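Local coordinates for protein adenylyltransferase (PDB 5NH2) that transfers AMP from ATP onto tyrosine or threonine residues of host target proteins, as a secreted virulence factor whose Fic domain performs the AMPylation, at residues L78-F83 with D109-G114; P94-T99 with N103-G108; T160-F165 with L176-I181; F206-I209 with E213-R216. All blocks are in the same frame, centred on the assembly; numbering follows the deposited sequence.

Two pairs of contacts illustrate how chemistry varies with place in the fold of a Fic enzyme. Contact 1, partly buried, and contact 2, at the surface, adjoin each other: contact 2 is nested in the loop that contact 1 closes, and the guanidinium of Arg-79 touches both. Rings, isoleucines and a few polar bonds share the work there. Contact 3 is buried near the centre of the chain and is almost wholly apolar, whereas contact 4, also buried, relies on charges beside isoleucine packing. These two also touch, through the backbone of Asn-177 and Ile-209. Contacts 1 to 3 belong to the Fic part, and contact 4 lies where it meets the OB-type domain.

Contact 1: residues L78-F83 with D109-G114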
loop_
_atom_site.group_PDB
_atom_site.type_symbol
_atom_site.label_atom_id
_atom_site.label_comp_id
_atom_site.label_asym_id
_atom_site.label_seq_id
_atom_site.Cartn_x
_atom_site.Cartn_y
_atom_site.Cartn_z
ATOM N N LEU A 78 -18.477 -4.044 7.282
ATOM C CA LEU A 78 -17.726 -3.458 8.380
ATOM C C LEU A 78 -17.849 -4.338 9.613
ATOM O O LEU A 78 -18.871 -4.997 9.828
ATOM C CB LEU A 78 -18.255 -2.049 8.686
ATOM C CG LEU A 78 -18.106 -1.106 7.477
ATOM C CD1 LEU A 78 -18.874 0.191 7.703
ATOM C CD2 LEU A 78 -16.676 -0.808 7.062
ATOM N N ARG A 79 -16.824 -4.299 10.469
ATOM C CA ARG A 79 -16.719 -5.333 11.498
ATOM C C ARG A 79 -17.606 -5.084 12.725
ATOM O O ARG A 79 -17.796 -6.001 13.544
ATOM C CB ARG A 79 -15.261 -5.486 11.926
ATOM C CG ARG A 79 -14.730 -4.305 12.648
ATOM C CD ARG A 79 -13.303 -4.555 13.191
ATOM N NE ARG A 79 -12.548 -3.321 13.343
ATOM C CZ ARG A 79 -12.461 -2.595 14.461
ATOM N NH1 ARG A 79 -13.077 -2.980 15.590
ATOM N NH2 ARG A 79 -11.739 -1.483 14.451
ATOM N N HIS A 80 -18.136 -3.886 12.896
ATOM C CA HIS A 80 -19.037 -3.670 14.026
ATOM C C HIS A 80 -20.503 -3.925 13.671
ATOM O O HIS A 80 -21.361 -3.726 14.531
ATOM C CB HIS A 80 -18.867 -2.251 14.585
ATOM C CG HIS A 80 -19.339 -1.176 13.661
ATOM N ND1 HIS A 80 -18.783 -0.978 12.414
ATOM C CD2 HIS A 80 -20.318 -0.251 13.794
ATOM C CE1 HIS A 80 -19.396 0.033 11.819
ATOM N NE2 HIS A 80 -20.326 0.495 12.637
ATOM N N ILE A 81 -20.792 -4.359 12.453
ATOM C CA ILE A 81 -22.146 -4.702 12.017
ATOM C C ILE A 81 -22.263 -6.208 12.040
ATOM O O ILE A 81 -21.436 -6.888 11.414
ATOM C CB ILE A 81 -22.440 -4.169 10.613
ATOM C CG1 ILE A 81 -21.880 -2.767 10.495
ATOM C CG2 ILE A 81 -23.952 -4.259 10.296
ATOM C CD1 ILE A 81 -22.406 -1.873 11.536
ATOM N N PRO A 82 -23.237 -6.790 12.740
ATOM C CA PRO A 82 -23.325 -8.255 12.826
ATOM C C PRO A 82 -23.520 -8.873 11.453
ATOM O O PRO A 82 -24.426 -8.480 10.703
ATOM C CB PRO A 82 -24.542 -8.493 13.722
ATOM C CG PRO A 82 -24.678 -7.266 14.510
ATOM C CD PRO A 82 -24.068 -6.112 13.753
ATOM N N PHE A 83 -22.682 -9.861 11.133
ATOM C CA PHE A 83 -22.790 -10.543 9.848
ATOM C C PHE A 83 -23.180 -11.999 10.065
ATOM O O PHE A 83 -22.557 -12.699 10.866
ATOM C CB PHE A 83 -21.476 -10.460 9.031
ATOM C CG PHE A 83 -21.512 -11.262 7.733
ATOM C CD1 PHE A 83 -21.895 -10.669 6.536
ATOM C CD2 PHE A 83 -21.194 -12.615 7.715
ATOM C CE1 PHE A 83 -21.967 -11.421 5.350
ATOM C CE2 PHE A 83 -21.255 -13.355 6.522
ATOM C CZ PHE A 83 -21.644 -12.762 5.355
ATOM N N ASP A 109 -19.107 1.831 18.299
ATOM C CA ASP A 109 -19.707 3.058 17.789
ATOM C C ASP A 109 -18.652 4.088 17.352
ATOM O O ASP A 109 -18.953 4.922 16.487
ATOM C CB ASP A 109 -20.665 3.627 18.847
ATOM C CG ASP A 109 -22.098 3.041 18.742
ATOM O OD1 ASP A 109 -22.257 1.866 18.351
ATOM O OD2 ASP A 109 -23.080 3.758 19.040
ATOM N N GLU A 110 -17.413 4.008 17.894
ATOM C CA GLU A 110 -16.321 4.885 17.452
ATOM C C GLU A 110 -15.991 4.679 15.982
ATOM O O GLU A 110 -15.618 5.633 15.295
ATOM C CB GLU A 110 -15.043 4.652 18.274
ATOM C CG GLU A 110 -15.168 4.850 19.792
ATOM C CD GLU A 110 -13.838 4.592 20.509
ATOM O OE1 GLU A 110 -13.740 4.935 21.722
ATOM O OE2 GLU A 110 -12.894 4.052 19.854
ATOM N N ILE A 111 -16.025 3.431 15.502
ATOM C CA ILE A 111 -15.873 3.186 14.061
ATOM C C ILE A 111 -16.916 3.975 13.288
ATOM O O ILE A 111 -16.589 4.735 12.358
ATOM C CB ILE A 111 -15.974 1.678 13.741
ATOM C CG1 ILE A 111 -14.872 0.898 14.452
ATOM C CG2 ILE A 111 -15.929 1.413 12.213
ATOM C CD1 ILE A 111 -15.344 -0.486 14.850
ATOM N N GLN A 112 -18.181 3.856 13.714
ATOM C CA GLN A 112 -19.275 4.431 12.946
ATOM C C GLN A 112 -19.136 5.942 12.870
ATOM O O GLN A 112 -19.161 6.524 11.777
ATOM C CB GLN A 112 -20.623 4.049 13.569
ATOM C CG GLN A 112 -21.851 4.667 12.824
ATOM C CD GLN A 112 -22.142 4.002 11.467
ATOM O OE1 GLN A 112 -22.666 4.644 10.562
ATOM N NE2 GLN A 112 -21.818 2.713 11.337
ATOM N N GLU A 113 -18.975 6.588 14.031
ATOM C CA GLU A 113 -18.744 8.023 14.091
ATOM C C GLU A 113 -17.586 8.425 13.182
ATOM O O GLU A 113 -17.724 9.338 12.346
ATOM C CB GLU A 113 -18.443 8.437 15.529
ATOM C CG GLU A 113 -19.546 8.170 16.543
ATOM C CD GLU A 113 -19.036 8.299 17.984
ATOM O OE1 GLU A 113 -19.438 7.495 18.853
ATOM O OE2 GLU A 113 -18.207 9.201 18.242
ATOM N N GLY A 114 -16.452 7.703 13.298
ATOM C CA GLY A 114 -15.296 8.026 12.483
ATOM C C GLY A 114 -15.619 7.987 10.999
ATOM O O GLY A 114 -15.244 8.902 10.247
#
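His-80 lies against the first turn of helix 109-124, with its ring against Ile-111 and its NE2 edge at Gln-112. Its CB meets CD1 of Ile-111 at 3.9 Å. With CG turned into the crowded position between backbone N and carbonyl carbon (chi1 68°), the imidazole presents one face to the CB branch point of that isoleucine: Ile-111 CB sits 4.3 Å from the ring centroid in a CH-pi contact, and Ile-111 CG2 approaches His-80 ND1 to 3.7 Å. Ile-81 CD1 lies over the centre of the opposite face, so the ring is sandwiched between two aliphatic groups. At the far rim, Gln-112 NE2 donates a hydrogen bond to His-80 NE2 (3.0 Å) in the plane of the ring, though bent to 144° at the hydrogen. If NE2 accepts in this way, a neutral ring would probably carry its proton on ND1, which is buried here without a polar partner. Ile-111 also serves Arg-79, laying CD1 over one guanidinium face, 3.5 Å from Arg-79 NH1. The arginine's nitrogens are held elsewhere, by the carbonyls of Met-93, Ala-106 and His-151. The type I turn 78-81 is thus packed on helix 109-124 just before the chain enters strand 83-84, which pairs antiparallel with strand 90-91.

Contact 2: residues P94-T99 with N103-G108; sequences PEMKRT and NAFAIG
Arg-98 and Phe-105 supply the aromatic part of this contact. The two side chains cross at about a right angle, with Arg-98 CD 3.7 Å from the ring centroid in a CH-pi contact and Arg-98 NE 3.2 Å from Phe-105 CZ; yet, with a bend at chi3 (49°), the guanidinium lies nearly flat over the ring, 22° from its plane. Met-96 adds a Met-aromatic contact from an oblique position, its SD 5.4 Å from the Phe-105 centroid. Apolar packing fills in around these groups: Ala-104 CB touches Arg-98 CD at 3.6 Å, while Glu-95 and Ile-107 run side by side, with Glu-95 CG 3.6 Å from Ile-107 CD1. Polar bonds are few and belong to the backbone. Gly-108 N donates to Pro-94 O at 2.9 Å, and the same oxygen receives a CA-H...O contact from Ile-107. Between the two limbs, a water accepts from Met-96 N and donates to Ala-106 O, standing in for a direct link. Arg-98, which probably contributes to the ATP site, also makes a cation-pi contact with Trp-101. The two antiparallel limbs form no regular sheet; they lead from strand 90-91 into helix 109-124, with Gly-108 as its N-cap and Ala-106 resting on helix 133-150.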
loop_
_atom_site.group_PDB
_atom_site.type_symbol
_atom_site.label_atom_id
_atom_site.label_comp_id
_atom_site.label_asym_id
_atom_site.label_seq_id
_atom_site.Cartn_x
_atom_site.Cartn_y
_atom_site.Cartn_z
ATOM N N PRO A 94 -16.553 -5.710 17.105
ATOM C CA PRO A 94 -16.485 -4.282 17.532
ATOM C C PRO A 94 -15.155 -3.876 18.178
ATOM O O PRO A 94 -14.737 -2.716 18.065
ATOM C CB PRO A 94 -17.658 -4.160 18.541
ATOM C CG PRO A 94 -17.775 -5.547 19.159
ATOM C CD PRO A 94 -17.559 -6.456 17.876
ATOM N N GLU A 95 -14.442 -4.799 18.803
ATOM C CA GLU A 95 -13.128 -4.486 19.343
ATOM C C GLU A 95 -12.151 -5.514 18.788
ATOM O O GLU A 95 -12.349 -6.725 18.957
ATOM C CB GLU A 95 -13.125 -4.480 20.900
ATOM C CG GLU A 95 -11.763 -4.115 21.488
ATOM C CD GLU A 95 -11.635 -4.228 23.002
ATOM O OE1 GLU A 95 -10.474 -4.312 23.527
ATOM O OE2 GLU A 95 -12.681 -4.199 23.682
ATOM N N MET A 96 -11.121 -5.049 18.099
ATOM C CA MET A 96 -10.099 -5.952 17.561
ATOM C C MET A 96 -8.792 -5.628 18.273
ATOM O O MET A 96 -8.119 -4.645 17.939
ATOM C CB MET A 96 -9.979 -5.795 16.043
ATOM C CG MET A 96 -8.633 -6.223 15.426
ATOM S SD MET A 96 -8.737 -6.393 13.590
ATOM C CE MET A 96 -10.512 -6.440 13.412
ATOM N N LYS A 97 -8.398 -6.494 19.207
ATOM C CA LYS A 97 -7.260 -6.197 20.055
ATOM C C LYS A 97 -5.989 -6.462 19.278
ATOM O O LYS A 97 -5.950 -7.322 18.397
ATOM C CB LYS A 97 -7.296 -7.039 21.329
ATOM C CG LYS A 97 -8.475 -6.752 22.260
ATOM C CD LYS A 97 -8.710 -7.929 23.229
ATOM C CE LYS A 97 -8.853 -7.482 24.677
ATOM N NZ LYS A 97 -8.824 -8.637 25.629
ATOM N N ARG A 98 -4.963 -5.684 19.576
ATOM C CA ARG A 98 -3.659 -5.817 18.967
ATOM C C ARG A 98 -2.692 -6.452 19.962
ATOM O O ARG A 98 -2.703 -6.108 21.150
ATOM C CB ARG A 98 -3.146 -4.450 18.533
ATOM C CG ARG A 98 -4.241 -3.459 18.136
ATOM C CD ARG A 98 -3.594 -2.250 17.410
ATOM N NE ARG A 98 -2.656 -2.638 16.338
ATOM C CZ ARG A 98 -1.839 -1.802 15.676
ATOM N NH1 ARG A 98 -1.795 -0.491 15.946
ATOM N NH2 ARG A 98 -1.058 -2.284 14.714
ATOM N N THR A 99 -1.863 -7.390 19.483
ATOM C CA THR A 99 -0.798 -7.959 20.312
ATOM C C THR A 99 0.353 -6.963 20.345
ATOM O O THR A 99 0.917 -6.638 19.295
ATOM C CB THR A 99 -0.327 -9.315 19.762
ATOM O OG1 THR A 99 -1.307 -10.319 20.030
ATOM C CG2 THR A 99 0.956 -9.760 20.399
ATOM N N ASN A 103 -1.910 2.477 20.613
ATOM C CA ASN A 103 -3.211 2.856 21.163
ATOM C C ASN A 103 -4.372 2.080 20.537
ATOM O O ASN A 103 -5.526 2.187 20.949
ATOM C CB ASN A 103 -3.364 4.367 20.981
ATOM C CG ASN A 103 -2.030 5.082 21.112
ATOM O OD1 ASN A 103 -0.995 4.525 20.742
ATOM N ND2 ASN A 103 -2.040 6.300 21.664
ATOM N N ALA A 104 -4.053 1.269 19.558
ATOM C CA ALA A 104 -4.984 0.367 18.895
ATOM C C ALA A 104 -6.122 1.087 18.170
ATOM O O ALA A 104 -6.038 2.282 17.853
ATOM C CB ALA A 104 -5.466 -0.607 19.955
ATOM N N PHE A 105 -7.236 0.395 18.025
ATOM C CA PHE A 105 -8.194 0.613 16.966
ATOM C C PHE A 105 -9.505 1.075 17.570
ATOM O O PHE A 105 -9.787 0.838 18.747
ATOM C CB PHE A 105 -8.464 -0.664 16.133
ATOM C CG PHE A 105 -7.256 -1.225 15.448
ATOM C CD1 PHE A 105 -6.374 -0.396 14.745
ATOM C CD2 PHE A 105 -7.008 -2.610 15.485
ATOM C CE1 PHE A 105 -5.236 -0.950 14.085
ATOM C CE2 PHE A 105 -5.914 -3.165 14.851
ATOM C CZ PHE A 105 -5.002 -2.342 14.150
ATOM N N ALA A 106 -10.280 1.780 16.743
ATOM C CA ALA A 106 -11.568 2.271 17.181
ATOM C C ALA A 106 -12.448 1.085 17.575
ATOM O O ALA A 106 -12.357 -0.011 16.998
ATOM C CB ALA A 106 -12.211 3.094 16.052
ATOM N N ILE A 107 -13.313 1.322 18.556
ATOM C CA ILE A 107 -14.146 0.281 19.151
ATOM C C ILE A 107 -15.633 0.608 18.904
ATOM O O ILE A 107 -16.125 1.692 19.274
ATOM C CB ILE A 107 -13.808 0.138 20.650
ATOM C CG1 ILE A 107 -12.400 -0.474 20.809
ATOM C CG2 ILE A 107 -14.855 -0.678 21.399
ATOM C CD1 ILE A 107 -11.940 -0.557 22.266
ATOM N N GLY A 108 -16.337 -0.307 18.225
ATOM C CA GLY A 108 -17.793 -0.212 18.148
ATOM C C GLY A 108 -18.287 1.097 17.535
ATOM O O GLY A 108 -17.957 1.449 16.389
HETATM O O HOH W 1 -10.703 -2.024 18.164
#

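Contact 3: residues T160-F165 with L176-I181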
loop_
_atom_site.group_PDB
_atom_site.type_symbol
_atom_site.label_atom_id
_atom_site.label_comp_id
_atom_site.label_asym_id
_atom_site.label_seq_id
_atom_site.Cartn_x
_atom_site.Cartn_y
_atom_site.Cartn_z
ATOM N N THR A 160 -7.308 -2.188 1.075
ATOM C CA THR A 160 -8.452 -1.360 0.697
ATOM C C THR A 160 -8.158 0.136 0.854
ATOM O O THR A 160 -8.458 0.952 -0.041
ATOM C CB THR A 160 -9.634 -1.758 1.556
ATOM O OG1 THR A 160 -9.905 -3.146 1.331
ATOM C CG2 THR A 160 -10.822 -0.912 1.221
ATOM N N GLN A 161 -7.581 0.508 1.995
ATOM C CA GLN A 161 -7.222 1.906 2.245
ATOM C C GLN A 161 -6.220 2.430 1.209
ATOM O O GLN A 161 -6.366 3.555 0.688
ATOM C CB GLN A 161 -6.647 2.031 3.659
ATOM C CG GLN A 161 -5.959 3.332 3.927
ATOM C CD GLN A 161 -5.208 3.321 5.251
ATOM O OE1 GLN A 161 -4.678 2.281 5.683
ATOM N NE2 GLN A 161 -5.141 4.477 5.895
ATOM N N ARG A 162 -5.175 1.640 0.909
ATOM C CA ARG A 162 -4.179 2.116 -0.059
ATOM C C ARG A 162 -4.836 2.377 -1.412
ATOM O O ARG A 162 -4.695 3.475 -1.983
ATOM C CB ARG A 162 -3.013 1.119 -0.190
ATOM C CG ARG A 162 -2.024 1.214 0.987
ATOM C CD ARG A 162 -0.791 0.279 0.844
ATOM N NE ARG A 162 -1.015 -1.193 0.950
ATOM C CZ ARG A 162 -1.052 -1.835 2.108
ATOM N NH1 ARG A 162 -0.955 -1.110 3.194
ATOM N NH2 ARG A 162 -1.195 -3.141 2.188
ATOM N N LEU A 163 -5.634 1.403 -1.902
ATOM C CA LEU A 163 -6.311 1.619 -3.178
ATOM C C LEU A 163 -7.240 2.842 -3.124
ATOM O O LEU A 163 -7.357 3.592 -4.106
ATOM C CB LEU A 163 -7.085 0.368 -3.587
ATOM C CG LEU A 163 -6.841 -0.081 -5.037
ATOM C CD1 LEU A 163 -7.583 -1.379 -5.316
ATOM C CD2 LEU A 163 -7.193 1.005 -6.081
ATOM N N PHE A 164 -7.909 3.053 -1.989
ATOM C CA PHE A 164 -8.785 4.220 -1.857
ATOM C C PHE A 164 -7.979 5.501 -2.013
ATOM O O PHE A 164 -8.394 6.428 -2.728
ATOM C CB PHE A 164 -9.522 4.165 -0.506
ATOM C CG PHE A 164 -10.508 5.321 -0.228
ATOM C CD1 PHE A 164 -10.066 6.528 0.316
ATOM C CD2 PHE A 164 -11.880 5.153 -0.412
ATOM C CE1 PHE A 164 -10.976 7.575 0.616
ATOM C CE2 PHE A 164 -12.779 6.188 -0.092
ATOM C CZ PHE A 164 -12.330 7.390 0.425
ATOM N N PHE A 165 -6.788 5.550 -1.420
ATOM C CA PHE A 165 -6.065 6.819 -1.475
ATOM C C PHE A 165 -5.326 7.011 -2.794
ATOM O O PHE A 165 -5.146 8.161 -3.213
ATOM C CB PHE A 165 -5.168 6.962 -0.231
ATOM C CG PHE A 165 -5.925 7.510 0.958
ATOM C CD1 PHE A 165 -6.622 6.669 1.803
ATOM C CD2 PHE A 165 -5.986 8.884 1.179
ATOM C CE1 PHE A 165 -7.379 7.173 2.895
ATOM C CE2 PHE A 165 -6.711 9.422 2.260
ATOM C CZ PHE A 165 -7.424 8.555 3.131
ATOM N N LEU A 176 -0.205 9.016 -5.623
ATOM C CA LEU A 176 0.416 8.464 -4.427
ATOM C C LEU A 176 0.944 7.092 -4.833
ATOM O O LEU A 176 0.159 6.178 -5.116
ATOM C CB LEU A 176 -0.607 8.366 -3.274
ATOM C CG LEU A 176 -0.991 9.723 -2.702
ATOM C CD1 LEU A 176 -2.117 9.633 -1.636
ATOM C CD2 LEU A 176 0.231 10.460 -2.097
ATOM N N ASN A 177 2.260 6.917 -4.853
ATOM C CA ASN A 177 2.791 5.661 -5.385
ATOM C C ASN A 177 3.313 4.824 -4.224
ATOM O O ASN A 177 4.503 4.882 -3.887
ATOM C CB ASN A 177 3.874 5.924 -6.440
ATOM C CG ASN A 177 4.175 4.684 -7.269
ATOM O OD1 ASN A 177 4.001 3.548 -6.786
ATOM N ND2 ASN A 177 4.624 4.883 -8.506
ATOM N N PHE A 178 2.445 3.933 -3.725
ATOM C CA PHE A 178 2.721 3.202 -2.499
ATOM C C PHE A 178 3.677 2.056 -2.736
ATOM O O PHE A 178 4.306 1.571 -1.785
ATOM C CB PHE A 178 1.423 2.682 -1.870
ATOM C CG PHE A 178 0.707 3.715 -1.060
ATOM C CD1 PHE A 178 1.188 4.085 0.202
ATOM C CD2 PHE A 178 -0.425 4.327 -1.553
ATOM C CE1 PHE A 178 0.542 5.023 0.970
ATOM C CE2 PHE A 178 -1.069 5.298 -0.804
ATOM C CZ PHE A 178 -0.587 5.650 0.466
ATOM N N SER A 179 3.826 1.642 -3.990
ATOM C CA SER A 179 4.767 0.581 -4.272
ATOM C C SER A 179 6.204 1.021 -4.035
ATOM O O SER A 179 7.113 0.187 -4.091
ATOM C CB SER A 179 4.542 0.070 -5.706
ATOM O OG SER A 179 5.279 0.839 -6.621
ATOM N N LEU A 180 6.443 2.298 -3.770
ATOM C CA LEU A 180 7.796 2.771 -3.515
ATOM C C LEU A 180 8.130 2.784 -2.025
ATOM O O LEU A 180 9.257 3.174 -1.662
ATOM C CB LEU A 180 7.986 4.168 -4.110
ATOM C CG LEU A 180 7.666 4.271 -5.604
ATOM C CD1 LEU A 180 8.144 5.621 -6.138
ATOM C CD2 LEU A 180 8.277 3.140 -6.426
ATOM N N ILE A 181 7.184 2.351 -1.182
ATOM C CA ILE A 181 7.277 2.426 0.287
ATOM C C ILE A 181 7.506 1.023 0.822
ATOM O O ILE A 181 6.684 0.144 0.561
ATOM C CB ILE A 181 5.984 2.999 0.893
ATOM C CG1 ILE A 181 5.817 4.466 0.490
ATOM C CG2 ILE A 181 5.934 2.781 2.438
ATOM C CD1 ILE A 181 7.049 5.280 0.764
#
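Phe-178 turns one face to Arg-162, whose CG stands almost squarely above the middle of the ring, 4.2 Å from its centroid and 10° off the normal. At the ring edge, near its plane, lies CB of Phe-165, 4.5 Å from CE2 of Phe-178. The ring of Phe-165 itself is carried away from this meeting point: Phe-164 CE1 sits over one of its faces, Gln-161 O at its edge, and Phe-144 of helix 133-150 makes an edge-to-face contact with it. What Phe-165 gives across the contact is therefore its CB and its carbonyl oxygen, both met by CD1 of Leu-176, at 4.3 Å from CB and 3.7 Å from O. Arg-162 is the final arginine of the Fic motif HPFx(D/E)GNGRxxR and probably contributes to the ATP site. While its methylenes rest on Phe-178, its polar end is engaged by the partner chain, the antitoxin homologue: Glu-35 of that chain forms a salt bridge with NH2, and its Thr-31 a hydrogen bond with NE, consistent with inhibition by a glutamate that occupies the arginine as in related Fic–antitoxin pairs. Beyond the ring, the 3-10 turn 178-180 begins with Asn-177 OD1 accepting a hydrogen bond from Ser-179 OG at 3.0 Å.

Contact 4: residues F206-I209 with E213-R216; sequences FEDI and EKIR
Lys-214 and Ile-215, near the start of helix 212-227, close over the end of helix 200-208 and are flanked by an ion pair on the helix's own surface. That pair begins at Glu-213, whose OE2 receives Arg-216 NH2 at 3.1 Å from well above the carboxylate plane, one helical turn along. Lys-214 comes next and reaches straight across. Its CB packs on the backbone oxygen of Asp-208 (3.6 Å), and from CG onward the chain is fully extended, so that CD passes Asp-208 OD1 at 3.6 Å before the ammonium arrives at Glu-207. There Lys-214 NZ makes a salt bridge with Glu-207 OE2, at 3.3 Å a weak hydrogen bond; the glutamate, bent at chi2 (78°), crosses the lysine at about a right angle. Lys-214 NZ also gives a hydrogen bond to a water at 2.7 Å, which lies beside Asp-208 OD1. Stronger partners lie beyond: Glu-242 for the lysine, Arg-133 for Glu-207 and Arg-185 for Asp-208. The mixed charges probably help keep Asp-208 and Lys-214 ionised in their buried setting. Ile-215 lays CG1 and CD1 against the backbone carbonyls of Asp-208 and Ile-209, Ile-215 CD1 lying 3.2 Å from Ile-209 O, with Leu-180 as its apolar neighbour. Arg-216, besides holding Glu-213, pairs through NH1 with Glu-256. The whole is a tight corner between consecutive helices that joins the Fic part to the OB-type intracellular delivery domain, whose strand 237-239 packs against Asp-208 and Lys-214.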
loop_
_atom_site.group_PDB
_atom_site.type_symbol
_atom_site.label_atom_id
_atom_site.label_comp_id
_atom_site.label_asym_id
_atom_site.label_seq_id
_atom_site.Cartn_x
_atom_site.Cartn_y
_atom_site.Cartn_z
ATOM N N PHE A 206 4.449 10.817 2.164
ATOM C CA PHE A 206 3.558 11.307 1.088
ATOM C C PHE A 206 4.313 12.181 0.074
ATOM O O PHE A 206 3.968 12.184 -1.122
ATOM C CB PHE A 206 2.357 12.106 1.660
ATOM C CG PHE A 206 1.122 11.248 2.034
ATOM C CD1 PHE A 206 1.207 10.204 2.992
ATOM C CD2 PHE A 206 -0.133 11.537 1.487
ATOM C CE1 PHE A 206 0.077 9.454 3.345
ATOM C CE2 PHE A 206 -1.291 10.777 1.815
ATOM C CZ PHE A 206 -1.187 9.740 2.729
ATOM N N GLU A 207 5.358 12.916 0.526
ATOM C CA GLU A 207 6.132 13.738 -0.413
ATOM C C GLU A 207 6.942 12.873 -1.405
ATOM O O GLU A 207 6.913 13.117 -2.621
ATOM C CB GLU A 207 7.043 14.703 0.354
ATOM C CG GLU A 207 8.208 15.266 -0.475
ATOM C CD GLU A 207 7.816 16.403 -1.432
ATOM O OE1 GLU A 207 6.645 16.900 -1.402
ATOM O OE2 GLU A 207 8.703 16.787 -2.244
ATOM N N ASP A 208 7.647 11.854 -0.904
ATOM C CA ASP A 208 8.483 11.010 -1.759
ATOM C C ASP A 208 7.683 10.299 -2.855
ATOM O O ASP A 208 8.218 10.042 -3.947
ATOM C CB ASP A 208 9.216 9.973 -0.893
ATOM C CG ASP A 208 10.400 10.571 -0.165
ATOM O OD1 ASP A 208 10.625 11.800 -0.308
ATOM O OD2 ASP A 208 11.104 9.829 0.552
ATOM N N ILE A 209 6.433 9.912 -2.565
ATOM C CA ILE A 209 5.625 9.112 -3.498
ATOM C C ILE A 209 4.610 9.951 -4.297
ATOM O O ILE A 209 3.775 9.378 -5.015
ATOM C CB ILE A 209 4.936 7.965 -2.768
ATOM C CG1 ILE A 209 3.831 8.546 -1.884
ATOM C CG2 ILE A 209 5.968 7.246 -1.898
ATOM C CD1 ILE A 209 3.001 7.462 -1.228
ATOM N N GLU A 213 9.684 14.253 -9.496
ATOM C CA GLU A 213 11.134 14.154 -9.392
ATOM C C GLU A 213 11.529 13.088 -8.378
ATOM O O GLU A 213 12.493 12.343 -8.596
ATOM C CB GLU A 213 11.753 15.499 -9.002
ATOM C CG GLU A 213 11.268 16.707 -9.818
ATOM C CD GLU A 213 11.798 16.696 -11.247
ATOM O OE1 GLU A 213 10.988 16.532 -12.189
ATOM O OE2 GLU A 213 13.030 16.831 -11.426
ATOM N N LYS A 214 10.776 12.960 -7.288
ATOM C CA LYS A 214 11.227 11.994 -6.289
ATOM C C LYS A 214 10.831 10.570 -6.660
ATOM O O LYS A 214 11.620 9.617 -6.465
ATOM C CB LYS A 214 10.735 12.425 -4.922
ATOM C CG LYS A 214 11.517 13.665 -4.484
ATOM C CD LYS A 214 11.274 14.085 -3.058
ATOM C CE LYS A 214 11.889 15.470 -2.856
ATOM N NZ LYS A 214 11.756 15.941 -1.481
ATOM N N ILE A 215 9.665 10.435 -7.300
ATOM C CA ILE A 215 9.191 9.130 -7.754
ATOM C C ILE A 215 10.165 8.515 -8.759
ATOM O O ILE A 215 10.411 7.300 -8.740
ATOM C CB ILE A 215 7.775 9.283 -8.332
ATOM C CG1 ILE A 215 6.800 9.637 -7.197
ATOM C CG2 ILE A 215 7.337 8.017 -9.098
ATOM C CD1 ILE A 215 5.443 9.956 -7.656
ATOM N N ARG A 216 10.736 9.345 -9.648
ATOM C CA ARG A 216 11.703 8.820 -10.618
ATOM C C ARG A 216 12.890 8.183 -9.905
ATOM O O ARG A 216 13.376 7.123 -10.321
ATOM C CB ARG A 216 12.243 9.930 -11.535
ATOM C CG ARG A 216 11.320 10.683 -12.442
ATOM C CD ARG A 216 12.142 11.441 -13.563
ATOM N NE ARG A 216 12.710 12.749 -13.173
ATOM C CZ ARG A 216 13.930 12.947 -12.644
ATOM N NH1 ARG A 216 14.749 11.927 -12.422
ATOM N NH2 ARG A 216 14.346 14.173 -12.331
HETATM O O HOH W 2 12.414 14.065 0.287
#